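Local coordinates for protein putative sortase (PDB 2W1J) that probably acts as a class C sortase, a cysteine transpeptidase that joins pilin subunits into the pilus fibre of Streptococcus pneumoniae, at residues Leu78-Thr84 / Gln91-Leu96; Lys131-Phe136 / Tyr147-Gln151. All coordinates share one frame. Numbering follows the deposited sequence.

Interaction 1 of 2, residues Leu78-Thr84 / Gln91-Leu96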
loop_
_atom_site.group_PDB
_atom_site.type_symbol
_atom_site.label_atom_id
_atom_site.label_comp_id
_atom_site.label_asym_id
_atom_site.label_seq_id
_atom_site.Cartn_x
_atom_site.Cartn_y
_atom_site.Cartn_z
ATOM N N LEU A 78 2.594 -2.362 -9.209
ATOM C CA LEU A 78 3.689 -2.777 -8.329
ATOM C C LEU A 78 3.227 -3.823 -7.336
ATOM O O LEU A 78 2.172 -3.674 -6.723
ATOM C CB LEU A 78 4.225 -1.591 -7.534
ATOM C CG LEU A 78 5.066 -0.555 -8.262
ATOM C CD1 LEU A 78 5.439 0.531 -7.265
ATOM C CD2 LEU A 78 6.313 -1.198 -8.859
ATOM N N PRO A 79 4.034 -4.871 -7.140
ATOM C CA PRO A 79 3.729 -5.799 -6.062
ATOM C C PRO A 79 3.907 -5.108 -4.717
ATOM O O PRO A 79 4.752 -4.204 -4.584
ATOM C CB PRO A 79 4.780 -6.893 -6.233
ATOM C CG PRO A 79 5.940 -6.198 -6.888
ATOM C CD PRO A 79 5.344 -5.133 -7.767
ATOM N N VAL A 80 3.098 -5.508 -3.738
ATOM C CA VAL A 80 3.149 -4.930 -2.401
ATOM C C VAL A 80 3.626 -5.994 -1.423
ATOM O O VAL A 80 3.084 -7.107 -1.383
ATOM C CB VAL A 80 1.749 -4.422 -1.958
ATOM C CG1 VAL A 80 1.801 -3.899 -0.538
ATOM C CG2 VAL A 80 1.232 -3.353 -2.910
ATOM N N TYR A 81 4.645 -5.651 -0.640
ATOM C CA TYR A 81 5.196 -6.552 0.372
ATOM C C TYR A 81 4.929 -5.984 1.749
ATOM O O TYR A 81 4.697 -4.784 1.888
ATOM C CB TYR A 81 6.709 -6.711 0.189
ATOM C CG TYR A 81 7.076 -7.309 -1.141
ATOM C CD1 TYR A 81 7.305 -6.510 -2.249
ATOM C CD2 TYR A 81 7.168 -8.686 -1.296
ATOM C CE1 TYR A 81 7.626 -7.066 -3.474
ATOM C CE2 TYR A 81 7.484 -9.248 -2.515
ATOM C CZ TYR A 81 7.705 -8.434 -3.601
ATOM O OH TYR A 81 8.026 -9.006 -4.812
ATOM N N ALA A 82 4.972 -6.842 2.765
ATOM C CA ALA A 82 4.815 -6.393 4.142
ATOM C C ALA A 82 6.007 -5.556 4.607
ATOM O O ALA A 82 7.160 -5.881 4.325
ATOM C CB ALA A 82 4.611 -7.583 5.066
ATOM N N GLY A 83 5.714 -4.486 5.333
ATOM C CA GLY A 83 6.758 -3.617 5.872
ATOM C C GLY A 83 7.415 -2.752 4.819
ATOM O O GLY A 83 7.044 -2.785 3.640
ATOM N N THR A 84 8.414 -1.990 5.248
ATOM C CA THR A 84 9.022 -0.989 4.386
ATOM C C THR A 84 10.541 -1.031 4.472
ATOM O O THR A 84 11.209 -0.025 4.238
ATOM C CB THR A 84 8.522 0.439 4.717
ATOM O OG1 THR A 84 8.668 0.694 6.117
ATOM C CG2 THR A 84 7.046 0.598 4.338
ATOM N N GLN A 91 12.394 -3.789 -4.338
ATOM C CA GLN A 91 11.678 -4.783 -5.125
ATOM C C GLN A 91 10.287 -4.325 -5.592
ATOM O O GLN A 91 9.782 -4.790 -6.610
ATOM C CB GLN A 91 11.584 -6.098 -4.343
ATOM C CG GLN A 91 12.936 -6.755 -4.083
ATOM C CD GLN A 91 12.837 -7.987 -3.202
ATOM O OE1 GLN A 91 11.976 -8.073 -2.326
ATOM N NE2 GLN A 91 13.729 -8.946 -3.424
ATOM N N GLY A 92 9.670 -3.405 -4.856
ATOM C CA GLY A 92 8.320 -2.959 -5.190
ATOM C C GLY A 92 7.825 -1.958 -4.174
ATOM O O GLY A 92 8.589 -1.103 -3.725
ATOM N N ALA A 93 6.549 -2.056 -3.820
ATOM C CA ALA A 93 5.970 -1.199 -2.799
ATOM C C ALA A 93 5.930 -1.932 -1.462
ATOM O O ALA A 93 5.847 -3.172 -1.415
ATOM C CB ALA A 93 4.554 -0.768 -3.202
ATOM N N GLY A 94 5.970 -1.170 -0.375
ATOM C CA GLY A 94 5.879 -1.732 0.968
ATOM C C GLY A 94 4.668 -1.210 1.710
ATOM O O GLY A 94 4.327 -0.032 1.634
ATOM N N HIS A 95 4.012 -2.087 2.452
ATOM C CA HIS A 95 2.907 -1.675 3.299
ATOM C C HIS A 95 3.455 -1.086 4.598
ATOM O O HIS A 95 4.316 -1.690 5.247
ATOM C CB HIS A 95 2.025 -2.880 3.593
ATOM C CG HIS A 95 0.959 -2.596 4.597
ATOM N ND1 HIS A 95 1.072 -2.955 5.923
ATOM C CD2 HIS A 95 -0.225 -1.948 4.474
ATOM C CE1 HIS A 95 -0.001 -2.541 6.575
ATOM N NE2 HIS A 95 -0.798 -1.925 5.720
ATOM N N LEU A 96 2.957 0.087 4.979
ATOM C CA LEU A 96 3.411 0.757 6.187
ATOM C C LEU A 96 2.834 0.105 7.442
ATOM O O LEU A 96 1.639 0.202 7.727
ATOM C CB LEU A 96 3.055 2.242 6.138
ATOM C CG LEU A 96 3.646 3.160 7.218
ATOM C CD1 LEU A 96 5.167 3.119 7.229
ATOM C CD2 LEU A 96 3.163 4.587 7.022
HETATM O O HOH W 1 9.188 -7.739 -6.807
#
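Three backbone hydrogen bonds join Leu78-Thr84 to Gln91-Leu96. Ala93 N donates to Pro79 O (2.9 Å), Tyr81 N to Ala93 O (2.9 Å) and His95 N to Tyr81 O (2.8 Å). The donors alternate between the strands, as in a parallel pair, with Val80 opposite Ala93 and Tyr81 opposite Gly94. Val80 CA and Gly94 CA add weaker CA-H...O contacts. A water bridges Tyr81 OH (2.6 Å) and Gln91 O (3.0 Å); Tyr81 OH also bonds to Arg65. Gln91 OE1 lies over one face of the Tyr81 ring.

Glycines let the backbones come close. A side chain on Gly92 would strike Pro79 O, and one on Gly94 would strike Gly83 O. Gly83, with positive phi, turns the chain back, and Thr84 CA lies 4.7 Å from Gly94 CA.

Val80, Ala93 and His95 share one face of the sheet. Val80 CG2 meets Ala93 CB at 4.2 Å, and Leu78 CD1 reaches the same CB at 4.4 Å. The His95 ring leads away and bonds to Tyr56 and Ser100. Thr84 CG2 packs 4.3 Å from Leu96 CD1.

Strand 76-82, helix 86-91 and strand 93-95 form a beta-alpha-beta unit, here a short crossover within the sortase beta-barrel.

Interaction 2 of 2, residues Lys131-Phe136 / Tyr147-Gln151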
loop_
_atom_site.group_PDB
_atom_site.type_symbol
_atom_site.label_atom_id
_atom_site.label_comp_id
_atom_site.label_asym_id
_atom_site.label_seq_id
_atom_site.Cartn_x
_atom_site.Cartn_y
_atom_site.Cartn_z
ATOM N N LYS A 131 -3.850 13.275 -10.312
ATOM C CA LYS A 131 -4.782 14.364 -10.052
ATOM C C LYS A 131 -5.951 13.847 -9.237
ATOM O O LYS A 131 -6.301 12.666 -9.322
ATOM C CB LYS A 131 -5.322 14.921 -11.365
ATOM C CG LYS A 131 -4.244 15.537 -12.244
ATOM C CD LYS A 131 -4.838 16.184 -13.482
ATOM C CE LYS A 131 -5.506 17.512 -13.139
ATOM N NZ LYS A 131 -5.948 18.277 -14.353
ATOM N N VAL A 132 -6.578 14.725 -8.466
ATOM C CA VAL A 132 -7.834 14.358 -7.839
ATOM C C VAL A 132 -8.773 13.807 -8.921
ATOM O O VAL A 132 -8.794 14.290 -10.060
ATOM C CB VAL A 132 -8.464 15.543 -7.083
ATOM C CG1 VAL A 132 -7.604 15.918 -5.889
ATOM C CG2 VAL A 132 -8.696 16.741 -8.012
ATOM N N GLY A 133 -9.530 12.776 -8.565
ATOM C CA GLY A 133 -10.404 12.108 -9.524
ATOM C C GLY A 133 -9.773 10.913 -10.221
ATOM O O GLY A 133 -10.480 10.045 -10.732
ATOM N N ASP A 134 -8.443 10.850 -10.275
ATOM C CA ASP A 134 -7.797 9.679 -10.846
ATOM C C ASP A 134 -8.086 8.444 -10.001
ATOM O O ASP A 134 -8.260 8.536 -8.783
ATOM C CB ASP A 134 -6.279 9.865 -10.993
ATOM C CG ASP A 134 -5.895 10.845 -12.083
ATOM O OD1 ASP A 134 -6.757 11.198 -12.920
ATOM O OD2 ASP A 134 -4.719 11.260 -12.097
ATOM N N LYS A 135 -8.085 7.279 -10.644
ATOM C CA LYS A 135 -8.372 6.015 -9.965
ATOM C C LYS A 135 -7.127 5.155 -9.780
ATOM O O LYS A 135 -6.177 5.206 -10.568
ATOM C CB LYS A 135 -9.459 5.234 -10.718
ATOM C CG LYS A 135 -10.824 5.950 -10.691
ATOM C CD LYS A 135 -11.907 5.147 -11.391
ATOM C CE LYS A 135 -13.207 5.933 -11.477
ATOM N NZ LYS A 135 -14.227 5.204 -12.273
ATOM N N PHE A 136 -7.130 4.369 -8.710
ATOM C CA PHE A 136 -6.152 3.313 -8.561
ATOM C C PHE A 136 -6.822 2.090 -7.968
ATOM O O PHE A 136 -7.929 2.176 -7.432
ATOM C CB PHE A 136 -4.890 3.756 -7.808
ATOM C CG PHE A 136 -5.111 4.186 -6.379
ATOM C CD1 PHE A 136 -5.041 3.262 -5.344
ATOM C CD2 PHE A 136 -5.305 5.519 -6.065
ATOM C CE1 PHE A 136 -5.193 3.665 -4.015
ATOM C CE2 PHE A 136 -5.452 5.930 -4.733
ATOM C CZ PHE A 136 -5.389 5.002 -3.712
ATOM N N TYR A 147 -10.176 2.778 -5.781
ATOM C CA TYR A 147 -10.049 4.010 -5.010
ATOM C C TYR A 147 -9.987 5.208 -5.950
ATOM O O TYR A 147 -9.479 5.091 -7.075
ATOM C CB TYR A 147 -8.798 3.956 -4.111
ATOM C CG TYR A 147 -8.982 3.001 -2.956
ATOM C CD1 TYR A 147 -8.791 1.629 -3.111
ATOM C CD2 TYR A 147 -9.428 3.472 -1.721
ATOM C CE1 TYR A 147 -9.028 0.754 -2.048
ATOM C CE2 TYR A 147 -9.684 2.605 -0.662
ATOM C CZ TYR A 147 -9.471 1.250 -0.829
ATOM O OH TYR A 147 -9.720 0.371 0.208
ATOM N N GLN A 148 -10.470 6.352 -5.481
ATOM C CA GLN A 148 -10.458 7.577 -6.272
ATOM C C GLN A 148 -9.739 8.666 -5.482
ATOM O O GLN A 148 -10.094 8.950 -4.338
ATOM C CB GLN A 148 -11.885 7.990 -6.599
ATOM C CG GLN A 148 -11.997 9.274 -7.400
ATOM C CD GLN A 148 -13.450 9.613 -7.666
ATOM O OE1 GLN A 148 -14.245 8.744 -8.013
ATOM N NE2 GLN A 148 -13.814 10.873 -7.466
ATOM N N VAL A 149 -8.714 9.254 -6.090
ATOM C CA VAL A 149 -7.913 10.267 -5.405
ATOM C C VAL A 149 -8.790 11.446 -5.013
ATOM O O VAL A 149 -9.502 12.020 -5.850
ATOM C CB VAL A 149 -6.757 10.744 -6.297
ATOM C CG1 VAL A 149 -5.981 11.861 -5.594
ATOM C CG2 VAL A 149 -5.869 9.567 -6.664
ATOM N N ASP A 150 -8.725 11.832 -3.742
ATOM C CA ASP A 150 -9.446 13.014 -3.259
ATOM C C ASP A 150 -8.589 14.069 -2.570
ATOM O O ASP A 150 -9.071 15.161 -2.296
ATOM C CB ASP A 150 -10.634 12.626 -2.359
ATOM C CG ASP A 150 -10.216 12.295 -0.923
ATOM O OD1 ASP A 150 -9.093 11.863 -0.702
ATOM O OD2 ASP A 150 -11.032 12.478 0.019
ATOM N N GLN A 151 -7.320 13.765 -2.306
ATOM C CA GLN A 151 -6.460 14.707 -1.580
ATOM C C GLN A 151 -5.016 14.356 -1.868
ATOM O O GLN A 151 -4.633 13.191 -1.760
ATOM C CB GLN A 151 -6.713 14.654 -0.075
ATOM C CG GLN A 151 -5.813 15.592 0.738
ATOM C CD GLN A 151 -6.141 15.557 2.219
ATOM O OE1 GLN A 151 -7.037 16.260 2.691
ATOM N NE2 GLN A 151 -5.416 14.731 2.967
#
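Val149, Phe136 and Tyr147 lose the most surface in this contact. Val149 is held to the turn by both its backbone N and its O. Its N donates to Asp134 O (2.8 Å), and its O accepts from Gly133 N (2.8 Å). Both bonds are nearly straight. They tie the end of a type II turn, Lys131 to Asp134, to strand 144-155. The turn is closed by Asp134 N to Lys131 O (3.0 Å). The Asp134 side chain adds a second tie, since its OD2 accepts from Lys131 N (2.8 Å). Gly133 has positive phi, as suits the third position of such a turn. The Val149 side chain points toward the turn. Its CG1 lies 4.4 Å from Val132 CG1, and its CG2 sits at the edge of the Phe136 ring, 4.1 Å from Phe136 CD2.

Phe136 and Tyr147 form an antiparallel hydrogen-bonded pair. Phe136 N donates to Tyr147 O (3.0 Å), and Tyr147 N to Phe136 O (2.9 Å). Phe136 takes the p rotamer, and its ring folds over Tyr147 CB in a CH-pi contact, with Tyr147 CB 3.7 Å from the ring centroid. The two rings are nearly parallel but barely overlap. Lys135 and Gln148, the next pair, put their side chains on the other face.

Strands 135-139 and 144-155 form a beta hairpin at one end of the strand order. Strand 185-194 flanks 144-155 on its other side, where Asp150 and Gln151 form a classic beta bulge opposite Arg190. Phe136 and Tyr147 both pack on Val172 of strand 170-178.

Both contacts belong to the same eight-stranded barrel, but they hold different strands. Their centres are about 20 Å apart and they do not touch. Interaction 1 lies near the centre of the chain and is mostly buried. Interaction 2 is further out and only partly buried, with an exposed turn at one end. Strand direction differs too: the first pair is parallel and linked through a helix, the second antiparallel and part of a hairpin. Backbone hydrogen bonds dominate each. In 78-84/91-96, Gly92 and Gly94 lie where a CB would clash, and Ala93 meets Leu78 and Val80 through aliphatic carbons. In 131-136/147-151 the aromatic Phe136 and Tyr147 share one face, while Lys135 and Gln148 occupy the other.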